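Local coordinates for protein endonuclease and methylase LlaGI (Lactococcus lactis, PDB 5FFJ) that recognises a specific DNA sequence and combines a helicase-like ATPase with a methyltransferase in a restriction-modification enzyme, here without its nuclease, at residues Asn1034-Asn1039 with Ala1254-Lys1259; Arg1044-Glu1049 with Pro1262-Leu1267; Asp1234-Tyr1239 with Lys1268-Tyr1273. One frame throughout, in Å; residues are numbered along the deposited sequence.

Contact 1: residues Asn1034-Asn1039 with Ala1254-Lys1259; sequences NQRDQN and ANDLKK
A loop between strand 1022-1024 and strand 1044-1045 runs past the short helix 1254-1259 of the specificity region, and three side chains of the helix, Asn1255, Asp1256 and Lys1259, take hold of the loop backbone. Asn1255 ND2 donates to Gln1035 O at 2.9 Å, a bent bond whose donor sits above the carbonyl plane. The same amide lies close to Asn1034, its OD1 3.3 Å from Asn1034 CB, with the two amide planes inclined at 52°. An alanine in place of Asn1255 has no amide to give Gln1035 O, and the loop would probably be held less firmly at this point. One turn further on, the extended chain of Lys1259 brings NZ to 2.9 Å from Asn1034 O, a weak bond; the ammonium has a stronger partner in Asp927, which also receives Lys1258 NZ and Asn1034 ND2. Asp1256 makes the straightest bond: Asp1037 N points at OD1, 3.1 Å away, at 176°, and is met by the syn lone pair. Its OD2 rests 3.3 Å from Arg1036 CD, while Arg1036 NH1 stays 4.1 Å from that oxygen, beyond salt-bridge range. Beyond this, Asp1037 OD1 accepts from Asn1039 N in an Asx turn. Between the methyltransferase-like sheet that ends in strand 1022-1024 and the pair of strands 1044-1045 and 1263-1264, the loop is thus pinned along one side of helix 1254-1259.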
ATOM      1  N   ASN A1034      19.788   4.058  26.980  1.00 52.46           N
ATOM      2  CA  ASN A1034      19.909   5.509  26.992  1.00 54.21           C
ATOM      3  C   ASN A1034      19.373   6.067  28.301  1.00 59.12           C
ATOM      4  O   ASN A1034      18.690   7.089  28.319  1.00 60.92           O
ATOM      5  CB  ASN A1034      19.169   6.124  25.803  1.00 56.58           C
ATOM      6  CG  ASN A1034      19.646   5.579  24.474  1.00 62.02           C
ATOM      7  OD1 ASN A1034      20.842   5.587  24.175  1.00 65.77           O
ATOM      8  ND2 ASN A1034      18.711   5.092  23.668  1.00 67.09           N
ATOM      9  N   GLN A1035      19.681   5.375  29.395  1.00 52.68           N
ATOM     10  CA  GLN A1035      19.207   5.764  30.717  1.00 56.82           C
ATOM     11  C   GLN A1035      19.722   7.147  31.089  1.00 51.91           C
ATOM     12  O   GLN A1035      20.788   7.564  30.639  1.00 61.27           O
ATOM     13  CB  GLN A1035      19.635   4.736  31.764  1.00 61.27           C
ATOM     14  CG  GLN A1035      19.105   3.334  31.491  1.00 60.43           C
ATOM     15  CD  GLN A1035      19.373   2.364  32.626  1.00 62.96           C
ATOM     16  OE1 GLN A1035      20.137   2.659  33.546  1.00 65.58           O
ATOM     17  NE2 GLN A1035      18.740   1.195  32.565  1.00 60.97           N
ATOM     18  N   ARG A1036      18.960   7.851  31.918  1.00 63.49           N
ATOM     19  CA  ARG A1036      19.257   9.245  32.224  1.00 51.27           C
ATOM     20  C   ARG A1036      20.184   9.412  33.423  1.00 47.51           C
ATOM     21  O   ARG A1036      20.532   8.446  34.105  1.00 49.50           O
ATOM     22  CB  ARG A1036      17.963  10.014  32.484  1.00 56.93           C
ATOM     23  CG  ARG A1036      16.927   9.892  31.382  1.00 63.13           C
ATOM     24  CD  ARG A1036      15.933  11.040  31.453  1.00 58.33           C
ATOM     25  NE  ARG A1036      14.560  10.581  31.644  1.00 60.11           N
ATOM     26  CZ  ARG A1036      13.588  11.319  32.173  1.00 69.22           C
ATOM     27  NH1 ARG A1036      13.829  12.562  32.580  1.00 33.95           N
ATOM     28  NH2 ARG A1036      12.370  10.813  32.302  1.00 66.98           N
ATOM     29  N   ASP A1037      20.575  10.661  33.661  1.00 53.16           N
ATOM     30  CA  ASP A1037      21.393  11.038  34.806  1.00 61.04           C
ATOM     31  C   ASP A1037      20.488  11.578  35.906  1.00 61.35           C
ATOM     32  O   ASP A1037      19.779  12.561  35.705  1.00 68.41           O
ATOM     33  CB  ASP A1037      22.433  12.089  34.400  1.00 52.10           C
ATOM     34  CG  ASP A1037      23.475  12.338  35.476  1.00 57.93           C
ATOM     35  OD1 ASP A1037      23.225  12.009  36.656  1.00 75.16           O
ATOM     36  OD2 ASP A1037      24.551  12.871  35.138  1.00 56.07           O
ATOM     37  N   GLN A1038      20.513  10.936  37.067  1.00 63.24           N
ATOM     38  CA  GLN A1038      19.644  11.338  38.165  1.00 68.11           C
ATOM     39  C   GLN A1038      20.157  12.617  38.826  1.00 68.39           C
ATOM     40  O   GLN A1038      19.437  13.266  39.586  1.00 81.05           O
ATOM     41  CB  GLN A1038      19.525  10.210  39.193  1.00 75.74           C
ATOM     42  CG  GLN A1038      20.714  10.076  40.133  1.00 89.67           C
ATOM     43  CD  GLN A1038      20.680   8.786  40.932  1.00107.42           C
ATOM     44  OE1 GLN A1038      19.864   7.900  40.673  1.00107.07           O
ATOM     45  NE2 GLN A1038      21.567   8.675  41.913  1.00115.09           N
ATOM     46  N   ASN A1039      21.403  12.975  38.530  1.00 62.79           N
ATOM     47  CA  ASN A1039      21.983  14.214  39.034  1.00 61.70           C
ATOM     48  C   ASN A1039      21.494  15.409  38.226  1.00 71.79           C
ATOM     49  O   ASN A1039      21.442  16.534  38.724  1.00 72.05           O
ATOM     50  CB  ASN A1039      23.509  14.146  38.994  1.00 62.32           C
ATOM     51  CG  ASN A1039      24.162  15.354  39.638  1.00 79.50           C
ATOM     52  OD1 ASN A1039      23.603  15.966  40.549  1.00 77.88           O
ATOM     53  ND2 ASN A1039      25.349  15.708  39.161  1.00 85.71           N
ATOM     54  N   ALA A1254      22.748  13.747  26.553  1.00 51.57           N
ATOM     55  CA  ALA A1254      22.005  13.515  25.323  1.00 37.55           C
ATOM     56  C   ALA A1254      20.692  12.803  25.640  1.00 48.47           C
ATOM     57  O   ALA A1254      19.685  12.997  24.958  1.00 49.07           O
ATOM     58  CB  ALA A1254      22.836  12.702  24.337  1.00 41.70           C
ATOM     59  N   ASN A1255      20.704  11.996  26.700  1.00 51.30           N
ATOM     60  CA  ASN A1255      19.553  11.172  27.046  1.00 43.09           C
ATOM     61  C   ASN A1255      18.435  11.971  27.707  1.00 50.63           C
ATOM     62  O   ASN A1255      17.255  11.737  27.440  1.00 59.56           O
ATOM     63  CB  ASN A1255      19.986  10.028  27.964  1.00 56.91           C
ATOM     64  CG  ASN A1255      20.951   9.076  27.289  1.00 49.88           C
ATOM     65  OD1 ASN A1255      20.955   8.945  26.064  1.00 57.30           O
ATOM     66  ND2 ASN A1255      21.777   8.406  28.083  1.00 57.81           N
ATOM     67  N   ASP A1256      18.808  12.909  28.571  1.00 55.82           N
ATOM     68  CA  ASP A1256      17.826  13.745  29.253  1.00 47.24           C
ATOM     69  C   ASP A1256      17.252  14.786  28.301  1.00 59.86           C
ATOM     70  O   ASP A1256      16.109  15.216  28.453  1.00 70.32           O
ATOM     71  CB  ASP A1256      18.448  14.432  30.470  1.00 53.25           C
ATOM     72  CG  ASP A1256      18.693  13.474  31.619  1.00 60.62           C
ATOM     73  OD1 ASP A1256      19.724  12.768  31.600  1.00 59.46           O
ATOM     74  OD2 ASP A1256      17.853  13.430  32.544  1.00 60.70           O
ATOM     75  N   LEU A1257      18.052  15.194  27.320  1.00 51.39           N
ATOM     76  CA  LEU A1257      17.603  16.156  26.322  1.00 51.24           C
ATOM     77  C   LEU A1257      16.621  15.503  25.353  1.00 51.02           C
ATOM     78  O   LEU A1257      15.740  16.167  24.804  1.00 47.08           O
ATOM     79  CB  LEU A1257      18.795  16.737  25.561  1.00 34.31           C
ATOM     80  CG  LEU A1257      19.644  17.775  26.294  1.00 38.40           C
ATOM     81  CD1 LEU A1257      20.848  18.159  25.442  1.00 47.33           C
ATOM     82  CD2 LEU A1257      18.819  19.006  26.640  1.00 38.66           C
ATOM     83  N   LYS A1258      16.778  14.199  25.150  1.00 48.91           N
ATOM     84  CA  LYS A1258      15.873  13.443  24.292  1.00 51.57           C
ATOM     85  C   LYS A1258      14.572  13.102  25.007  1.00 53.70           C
ATOM     86  O   LYS A1258      13.487  13.264  24.450  1.00 57.24           O
ATOM     87  CB  LYS A1258      16.535  12.146  23.810  1.00 50.29           C
ATOM     88  CG  LYS A1258      15.546  11.131  23.222  1.00 63.32           C
ATOM     89  CD  LYS A1258      16.212   9.843  22.775  1.00 68.19           C
ATOM     90  CE  LYS A1258      15.161   8.848  22.315  1.00 65.41           C
ATOM     91  NZ  LYS A1258      15.756   7.578  21.837  1.00 70.02           N
ATOM     92  N   LYS A1259      14.689  12.629  26.242  1.00 59.04           N
ATOM     93  CA  LYS A1259      13.579  11.954  26.904  1.00 60.09           C
ATOM     94  C   LYS A1259      12.741  12.864  27.800  1.00 59.09           C
ATOM     95  O   LYS A1259      11.744  12.424  28.372  1.00 50.36           O
ATOM     96  CB  LYS A1259      14.117  10.772  27.716  1.00 58.09           C
ATOM     97  CG  LYS A1259      14.703   9.675  26.843  1.00 62.44           C
ATOM     98  CD  LYS A1259      15.141   8.469  27.647  1.00 64.11           C
ATOM     99  CE  LYS A1259      15.229   7.244  26.756  1.00 66.13           C
ATOM    100  NZ  LYS A1259      16.127   6.200  27.312  1.00 67.22           N
TER

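Contact 2: residues Arg1044-Glu1049 with Pro1262-Leu1267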
ATOM      1  N   ARG A1044      17.877  23.397  37.476  1.00 50.66           N
ATOM      2  CA  ARG A1044      16.636  24.164  37.524  1.00 51.07           C
ATOM      3  C   ARG A1044      15.691  23.776  36.391  1.00 48.39           C
ATOM      4  O   ARG A1044      16.086  23.795  35.226  1.00 45.76           O
ATOM      5  CB  ARG A1044      16.949  25.662  37.461  1.00 41.62           C
ATOM      6  CG  ARG A1044      15.732  26.561  37.544  1.00 51.52           C
ATOM      7  CD  ARG A1044      16.112  27.921  38.100  1.00 70.31           C
ATOM      8  NE  ARG A1044      15.104  28.943  37.826  1.00 70.16           N
ATOM      9  CZ  ARG A1044      15.278  30.241  38.054  1.00 75.48           C
ATOM     10  NH1 ARG A1044      16.424  30.683  38.559  1.00 84.40           N
ATOM     11  NH2 ARG A1044      14.309  31.101  37.775  1.00 68.84           N
ATOM     12  N   PRO A1045      14.438  23.420  36.726  1.00 46.42           N
ATOM     13  CA  PRO A1045      13.489  23.042  35.676  1.00 52.21           C
ATOM     14  C   PRO A1045      13.161  24.213  34.762  1.00 43.90           C
ATOM     15  O   PRO A1045      13.246  25.365  35.180  1.00 40.67           O
ATOM     16  CB  PRO A1045      12.252  22.595  36.460  1.00 53.54           C
ATOM     17  CG  PRO A1045      12.342  23.325  37.743  1.00 55.40           C
ATOM     18  CD  PRO A1045      13.806  23.414  38.057  1.00 44.26           C
ATOM     19  N   LEU A1046      12.783  23.913  33.526  1.00 47.11           N
ATOM     20  CA  LEU A1046      12.544  24.951  32.533  1.00 52.93           C
ATOM     21  C   LEU A1046      11.106  25.457  32.612  1.00 53.69           C
ATOM     22  O   LEU A1046      10.845  26.637  32.380  1.00 48.81           O
ATOM     23  CB  LEU A1046      12.853  24.412  31.136  1.00 52.48           C
ATOM     24  CG  LEU A1046      13.205  25.383  30.007  1.00 49.48           C
ATOM     25  CD1 LEU A1046      14.237  26.414  30.436  1.00 50.19           C
ATOM     26  CD2 LEU A1046      13.725  24.584  28.821  1.00 46.67           C
ATOM     27  N   ALA A1047      10.179  24.566  32.953  1.00 46.62           N
ATOM     28  CA  ALA A1047       8.771  24.938  33.064  1.00 62.22           C
ATOM     29  C   ALA A1047       7.961  23.898  33.836  1.00 64.82           C
ATOM     30  O   ALA A1047       8.430  22.788  34.090  1.00 58.78           O
ATOM     31  CB  ALA A1047       8.172  25.138  31.678  1.00 54.49           C
ATOM     32  N   ASP A1048       6.745  24.290  34.216  1.00 64.04           N
ATOM     33  CA  ASP A1048       5.752  23.392  34.811  1.00 78.03           C
ATOM     34  C   ASP A1048       6.106  22.906  36.219  1.00 82.93           C
ATOM     35  O   ASP A1048       5.401  22.061  36.773  1.00 81.99           O
ATOM     36  CB  ASP A1048       5.526  22.176  33.905  1.00 68.94           C
ATOM     37  CG  ASP A1048       5.158  22.565  32.486  1.00 80.36           C
ATOM     38  OD1 ASP A1048       4.648  23.688  32.288  1.00 78.17           O
ATOM     39  OD2 ASP A1048       5.374  21.743  31.568  1.00 84.43           O
ATOM     40  N   GLU A1049       7.181  23.435  36.795  1.00 77.05           N
ATOM     41  CA  GLU A1049       7.551  23.110  38.173  1.00 68.85           C
ATOM     42  C   GLU A1049       7.747  24.382  38.992  1.00 71.02           C
ATOM     43  O   GLU A1049       7.726  25.487  38.450  1.00 66.28           O
ATOM     44  CB  GLU A1049       8.827  22.264  38.207  1.00 57.49           C
ATOM     45  CG  GLU A1049       8.708  20.930  37.481  1.00 63.83           C
ATOM     46  CD  GLU A1049       9.940  20.059  37.648  1.00 77.35           C
ATOM     47  OE1 GLU A1049      10.777  20.367  38.524  1.00 75.29           O
ATOM     48  OE2 GLU A1049      10.073  19.065  36.902  1.00 61.88           O
ATOM     49  N   PRO A1262      14.340  20.091  28.693  1.00 44.21           N
ATOM     50  CA  PRO A1262      15.656  20.413  29.261  1.00 38.63           C
ATOM     51  C   PRO A1262      15.616  20.989  30.672  1.00 43.07           C
ATOM     52  O   PRO A1262      14.614  21.571  31.087  1.00 49.14           O
ATOM     53  CB  PRO A1262      16.215  21.457  28.288  1.00 35.76           C
ATOM     54  CG  PRO A1262      15.520  21.195  27.011  1.00 41.82           C
ATOM     55  CD  PRO A1262      14.150  20.723  27.374  1.00 49.37           C
ATOM     56  N   ARG A1263      16.717  20.808  31.395  1.00 50.64           N
ATOM     57  CA  ARG A1263      16.923  21.432  32.695  1.00 48.60           C
ATOM     58  C   ARG A1263      18.229  22.213  32.654  1.00 47.92           C
ATOM     59  O   ARG A1263      19.276  21.667  32.316  1.00 65.30           O
ATOM     60  CB  ARG A1263      16.964  20.390  33.814  1.00 52.41           C
ATOM     61  CG  ARG A1263      15.742  19.487  33.867  1.00 60.76           C
ATOM     62  CD  ARG A1263      15.750  18.595  35.097  1.00 62.11           C
ATOM     63  NE  ARG A1263      14.440  18.564  35.749  1.00 58.97           N
ATOM     64  CZ  ARG A1263      14.142  19.165  36.900  1.00 54.68           C
ATOM     65  NH1 ARG A1263      15.057  19.854  37.573  1.00 50.74           N
ATOM     66  NH2 ARG A1263      12.914  19.069  37.391  1.00 71.77           N
ATOM     67  N   ILE A1264      18.156  23.494  32.997  1.00 53.28           N
ATOM     68  CA  ILE A1264      19.310  24.381  32.918  1.00 44.40           C
ATOM     69  C   ILE A1264      20.050  24.439  34.255  1.00 46.35           C
ATOM     70  O   ILE A1264      19.445  24.750  35.283  1.00 36.60           O
ATOM     71  CB  ILE A1264      18.881  25.801  32.499  1.00 38.30           C
ATOM     72  CG1 ILE A1264      18.761  25.895  30.980  1.00 46.08           C
ATOM     73  CG2 ILE A1264      19.893  26.844  32.972  1.00 52.42           C
ATOM     74  CD1 ILE A1264      17.851  24.865  30.356  1.00 43.72           C
ATOM     75  N   PRO A1265      21.365  24.153  34.250  1.00 58.47           N
ATOM     76  CA  PRO A1265      22.139  24.322  35.483  1.00 48.34           C
ATOM     77  C   PRO A1265      22.637  25.750  35.674  1.00 49.67           C
ATOM     78  O   PRO A1265      22.532  26.561  34.754  1.00 46.34           O
ATOM     79  CB  PRO A1265      23.324  23.365  35.297  1.00 55.94           C
ATOM     80  CG  PRO A1265      23.261  22.877  33.861  1.00 51.13           C
ATOM     81  CD  PRO A1265      22.220  23.678  33.151  1.00 51.08           C
ATOM     82  N   LEU A1266      23.161  26.044  36.862  1.00 50.23           N
ATOM     83  CA  LEU A1266      23.778  27.334  37.152  1.00 48.42           C
ATOM     84  C   LEU A1266      25.288  27.202  36.946  1.00 43.47           C
ATOM     85  O   LEU A1266      25.955  26.473  37.677  1.00 55.50           O
ATOM     86  CB  LEU A1266      23.448  27.780  38.582  1.00 56.83           C
ATOM     87  CG  LEU A1266      23.571  29.274  38.909  1.00 60.78           C
ATOM     88  CD1 LEU A1266      24.777  29.911  38.249  1.00 72.10           C
ATOM     89  CD2 LEU A1266      22.318  30.043  38.515  1.00 84.90           C
ATOM     90  N   LEU A1267      25.826  27.923  35.963  1.00 49.39           N
ATOM     91  CA  LEU A1267      27.185  27.668  35.487  1.00 54.07           C
ATOM     92  C   LEU A1267      28.190  28.751  35.876  1.00 67.09           C
ATOM     93  O   LEU A1267      27.822  29.896  36.139  1.00 54.16           O
ATOM     94  CB  LEU A1267      27.163  27.488  33.967  1.00 52.84           C
ATOM     95  CG  LEU A1267      26.874  26.047  33.521  1.00 53.66           C
ATOM     96  CD1 LEU A1267      25.670  25.467  34.219  1.00 61.29           C
ATOM     97  CD2 LEU A1267      26.679  25.978  32.023  1.00 64.45           C
TER
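Arg1263 and Leu1046 organise this contact, one by its charged end and the other by its branched methyls. The Arg1263 chain leaves with CG anti to the carbonyl carbon and bends at chi3 (135°), which turns the guanidinium back over Pro1045. The proline meets it from one face, off centre: Pro1045 CB is 3.7 Å from Arg1263 NH2. Glu1049 approaches near the guanidinium plane, at its edge, and the two side chains cross at about a right angle. A single nitrogen, Arg1263 NH2, faces both carboxylate oxygens, at 2.7 Å from Glu1049 OE1 and 2.9 Å from Glu1049 OE2. Both hydrogen bonds of this salt bridge are weak and bent, and the carboxylate is turned 48° from the guanidinium plane, so the pair is not the flat, two-nitrogen arrangement. Arg1263 NH1 has a further weak bond to Tyr1043 O.

Leu1046 instead belongs to an apolar patch. Its CG lies anti to the backbone N (chi1 -157°), and the branch ends divide the work: Leu1046 CD1 reaches Ile1264 CD1 at 3.9 Å, while Leu1046 CD2 lies 4.0 Å from Pro1262 CB. Val1240 and Tyr1249 of the adjoining helices border the same patch.

Between the two groups runs the backbone link, Ile1264 N to Arg1044 O at 3.1 Å, with the donor in the carbonyl plane. Arg1044 and Ile1264 form a hydrogen-bonded antiparallel pair. The arrangement is that of a short, weakly bonded two-stranded antiparallel pairing, made by strands 1044-1045 and 1263-1264, well over 200 residues apart in sequence.

Contact 3: residues Asp1234-Tyr1239 with Lys1268-Tyr1273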
ATOM      1  N   ASP A1234      15.474  39.469  30.092  1.00 57.14           N
ATOM      2  CA  ASP A1234      16.140  39.151  28.834  1.00 53.99           C
ATOM      3  C   ASP A1234      17.426  38.377  29.103  1.00 53.62           C
ATOM      4  O   ASP A1234      17.753  37.433  28.387  1.00 47.96           O
ATOM      5  CB  ASP A1234      16.458  40.425  28.043  1.00 61.24           C
ATOM      6  CG  ASP A1234      15.237  41.020  27.372  1.00 54.38           C
ATOM      7  OD1 ASP A1234      14.112  40.792  27.863  1.00 58.19           O
ATOM      8  OD2 ASP A1234      15.405  41.719  26.350  1.00 66.21           O
ATOM      9  N   ASP A1235      18.151  38.789  30.140  1.00 58.87           N
ATOM     10  CA  ASP A1235      19.414  38.153  30.494  1.00 57.20           C
ATOM     11  C   ASP A1235      19.219  36.670  30.787  1.00 52.23           C
ATOM     12  O   ASP A1235      20.011  35.836  30.349  1.00 58.63           O
ATOM     13  CB  ASP A1235      20.046  38.852  31.701  1.00 58.75           C
ATOM     14  CG  ASP A1235      20.735  40.151  31.327  1.00 78.28           C
ATOM     15  OD1 ASP A1235      20.382  40.737  30.281  1.00 74.37           O
ATOM     16  OD2 ASP A1235      21.631  40.589  32.081  1.00 76.65           O
ATOM     17  N   GLU A1236      18.162  36.344  31.523  1.00 58.20           N
ATOM     18  CA  GLU A1236      17.856  34.952  31.833  1.00 61.71           C
ATOM     19  C   GLU A1236      17.425  34.215  30.571  1.00 49.08           C
ATOM     20  O   GLU A1236      17.787  33.061  30.359  1.00 47.54           O
ATOM     21  CB  GLU A1236      16.760  34.861  32.894  1.00 54.44           C
ATOM     22  CG  GLU A1236      16.521  33.451  33.421  1.00 48.89           C
ATOM     23  CD  GLU A1236      17.728  32.883  34.146  1.00 75.51           C
ATOM     24  OE1 GLU A1236      18.592  33.675  34.580  1.00 78.97           O
ATOM     25  OE2 GLU A1236      17.815  31.643  34.277  1.00 62.15           O
ATOM     26  N   PHE A1237      16.645  34.897  29.740  1.00 45.23           N
ATOM     27  CA  PHE A1237      16.165  34.330  28.484  1.00 52.98           C
ATOM     28  C   PHE A1237      17.324  33.921  27.582  1.00 53.24           C
ATOM     29  O   PHE A1237      17.382  32.787  27.107  1.00 47.83           O
ATOM     30  CB  PHE A1237      15.267  35.337  27.763  1.00 49.79           C
ATOM     31  CG  PHE A1237      14.597  34.788  26.537  1.00 38.46           C
ATOM     32  CD1 PHE A1237      13.463  34.002  26.648  1.00 46.84           C
ATOM     33  CD2 PHE A1237      15.093  35.065  25.273  1.00 40.45           C
ATOM     34  CE1 PHE A1237      12.839  33.499  25.523  1.00 55.25           C
ATOM     35  CE2 PHE A1237      14.472  34.565  24.145  1.00 43.97           C
ATOM     36  CZ  PHE A1237      13.343  33.784  24.270  1.00 43.88           C
ATOM     37  N   TYR A1238      18.248  34.847  27.348  1.00 53.40           N
ATOM     38  CA  TYR A1238      19.380  34.575  26.473  1.00 49.78           C
ATOM     39  C   TYR A1238      20.398  33.653  27.139  1.00 51.48           C
ATOM     40  O   TYR A1238      21.150  32.961  26.453  1.00 47.09           O
ATOM     41  CB  TYR A1238      20.045  35.882  26.038  1.00 45.89           C
ATOM     42  CG  TYR A1238      19.143  36.741  25.181  1.00 45.52           C
ATOM     43  CD1 TYR A1238      18.664  36.271  23.965  1.00 42.44           C
ATOM     44  CD2 TYR A1238      18.767  38.013  25.585  1.00 46.66           C
ATOM     45  CE1 TYR A1238      17.835  37.044  23.177  1.00 44.00           C
ATOM     46  CE2 TYR A1238      17.937  38.794  24.802  1.00 48.50           C
ATOM     47  CZ  TYR A1238      17.475  38.303  23.600  1.00 43.46           C
ATOM     48  OH  TYR A1238      16.650  39.074  22.813  1.00 40.35           O
ATOM     49  N   TYR A1239      20.418  33.633  28.470  1.00 51.84           N
ATOM     50  CA  TYR A1239      21.273  32.691  29.184  1.00 45.87           C
ATOM     51  C   TYR A1239      20.882  31.259  28.856  1.00 47.51           C
ATOM     52  O   TYR A1239      21.742  30.414  28.616  1.00 53.04           O
ATOM     53  CB  TYR A1239      21.197  32.894  30.694  1.00 45.68           C
ATOM     54  CG  TYR A1239      21.815  31.743  31.450  1.00 49.87           C
ATOM     55  CD1 TYR A1239      23.172  31.469  31.339  1.00 55.27           C
ATOM     56  CD2 TYR A1239      21.043  30.920  32.257  1.00 48.54           C
ATOM     57  CE1 TYR A1239      23.743  30.411  32.014  1.00 41.73           C
ATOM     58  CE2 TYR A1239      21.608  29.860  32.941  1.00 53.23           C
ATOM     59  CZ  TYR A1239      22.960  29.612  32.818  1.00 51.94           C
ATOM     60  OH  TYR A1239      23.533  28.562  33.496  1.00 51.19           O
ATOM     61  N   LYS A1268      29.466  28.365  35.886  1.00 66.97           N
ATOM     62  CA  LYS A1268      30.532  29.127  36.535  1.00 71.52           C
ATOM     63  C   LYS A1268      30.804  30.496  35.898  1.00 75.03           C
ATOM     64  O   LYS A1268      31.169  31.445  36.596  1.00 90.05           O
ATOM     65  CB  LYS A1268      31.821  28.291  36.547  1.00 64.27           C
ATOM     66  CG  LYS A1268      32.646  28.441  37.826  1.00 70.11           C
ATOM     67  CD  LYS A1268      33.217  27.115  38.324  1.00 88.83           C
ATOM     68  CE  LYS A1268      34.546  26.795  37.668  1.00107.38           C
ATOM     69  NZ  LYS A1268      35.065  25.469  38.101  1.00 83.13           N
ATOM     70  N   ASN A1269      30.629  30.590  34.583  1.00 49.36           N
ATOM     71  CA  ASN A1269      30.882  31.824  33.840  1.00 54.40           C
ATOM     72  C   ASN A1269      29.604  32.279  33.135  1.00 64.35           C
ATOM     73  O   ASN A1269      29.561  32.459  31.914  1.00 57.83           O
ATOM     74  CB  ASN A1269      32.028  31.613  32.845  1.00 75.12           C
ATOM     75  CG  ASN A1269      33.373  32.038  33.407  1.00 70.77           C
ATOM     76  OD1 ASN A1269      33.543  33.176  33.848  1.00 74.37           O
ATOM     77  ND2 ASN A1269      34.331  31.119  33.405  1.00 70.76           N
ATOM     78  N   LYS A1270      28.560  32.464  33.936  1.00 70.02           N
ATOM     79  CA  LYS A1270      27.210  32.701  33.437  1.00 65.85           C
ATOM     80  C   LYS A1270      27.092  33.891  32.483  1.00 67.67           C
ATOM     81  O   LYS A1270      26.512  33.770  31.405  1.00 68.26           O
ATOM     82  CB  LYS A1270      26.253  32.899  34.614  1.00 75.10           C
ATOM     83  CG  LYS A1270      24.802  32.799  34.199  1.00 81.70           C
ATOM     84  CD  LYS A1270      23.834  32.953  35.353  1.00 83.65           C
ATOM     85  CE  LYS A1270      23.130  34.294  35.319  1.00 95.46           C
ATOM     86  NZ  LYS A1270      22.039  34.358  36.328  1.00 81.24           N
ATOM     87  N   ASP A1271      27.640  35.035  32.879  1.00 74.61           N
ATOM     88  CA  ASP A1271      27.493  36.267  32.103  1.00 73.82           C
ATOM     89  C   ASP A1271      28.076  36.135  30.698  1.00 60.38           C
ATOM     90  O   ASP A1271      27.742  36.912  29.803  1.00 55.42           O
ATOM     91  CB  ASP A1271      28.154  37.440  32.834  1.00 89.46           C
ATOM     92  CG  ASP A1271      27.250  38.053  33.889  1.00110.35           C
ATOM     93  OD1 ASP A1271      26.323  38.804  33.514  1.00101.12           O
ATOM     94  OD2 ASP A1271      27.469  37.792  35.092  1.00101.00           O
ATOM     95  N   LYS A1272      28.943  35.146  30.509  1.00 61.31           N
ATOM     96  CA  LYS A1272      29.485  34.844  29.190  1.00 58.76           C
ATOM     97  C   LYS A1272      28.449  34.097  28.352  1.00 58.47           C
ATOM     98  O   LYS A1272      28.357  34.297  27.141  1.00 49.22           O
ATOM     99  CB  LYS A1272      30.767  34.017  29.310  1.00 42.76           C
ATOM    100  N   TYR A1273      27.672  33.234  29.004  1.00 59.87           N
ATOM    101  CA  TYR A1273      26.597  32.514  28.327  1.00 47.12           C
ATOM    102  C   TYR A1273      25.535  33.483  27.822  1.00 54.31           C
ATOM    103  O   TYR A1273      24.935  33.268  26.770  1.00 51.08           O
ATOM    104  CB  TYR A1273      25.964  31.476  29.258  1.00 53.69           C
ATOM    105  CG  TYR A1273      26.856  30.289  29.528  1.00 51.02           C
ATOM    106  CD1 TYR A1273      26.769  29.143  28.751  1.00 41.17           C
ATOM    107  CD2 TYR A1273      27.793  30.317  30.551  1.00 55.38           C
ATOM    108  CE1 TYR A1273      27.587  28.055  28.990  1.00 49.61           C
ATOM    109  CE2 TYR A1273      28.617  29.232  30.795  1.00 59.82           C
ATOM    110  CZ  TYR A1273      28.507  28.106  30.013  1.00 61.13           C
ATOM    111  OH  TYR A1273      29.329  27.030  30.254  1.00 67.71           O
TER
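After the turn at Lys1268 and Asn1269, the chain enters helix 1270-1285, with Asn1269 O accepting from Lys1272 N within the segment. Lys1270 makes the first contact with helix 1234-1243. Its CG stands anti to the backbone N and lies over one face of the Tyr1239 ring, the lysine chain crossing the tyrosine side chain at about a right angle. The evidence for a CH-pi contact is Lys1270 CG at 3.8 Å from the centroid of the Tyr1239 ring, 30° off the normal; CD follows over the centre of the same face. A bend at chi3 then carries the ammonium on toward Glu1236, where Lys1270 NZ to Glu1236 OE1 is a long salt bridge of 3.9 Å. The cation itself stays 5.6 Å from the Tyr1239 centroid, so cation-pi attraction is weak at most.

Three residues later Tyr1273 takes the edge of the same ring. Its CB lies 3.5 Å from Tyr1239 CD1, near the ring plane. The two tyrosine side chains lie alongside one another with the same heading and form an offset edge-to-face pair: centroids 6.0 Å apart, planes at 82°, the edge of Tyr1239 toward the face of Tyr1273. Tyr1239 is therefore bounded on a face and on an edge by residues one helical turn apart, while its OH is held by Pro1265 O.

Further along, the helices stay together through Val1274, which touches Tyr1239, and Arg1278, which forms a salt bridge with Asp1235; Tyr1273 also packs against Leu1267, just before this segment, and Leu1399, after helix 1377-1398.

In the fold
All three contacts are partly buried and lie on the same side of the chain's centre, with none wholly interior. Contacts 1 and 2 both join the 1034-1049 region to consecutive elements, helix 1254-1259 and strand 1263-1264, and meet where Leu1257 packs on Pro1262. Contact 3 continues from that strand into helix 1270-1285, and its Tyr1239 reaches contact 2 at Pro1265 and Ile1264. The chemistry changes along this path: side chains gripping loop backbone in contact 1, a strand pair with a charged outer side and apolar inner side in contact 2, aromatic and aliphatic packing in contact 3. The DNA lies about 7 Å and 6 Å from the nearest atoms of contacts 1 and 2, and about 17 Å from contact 3.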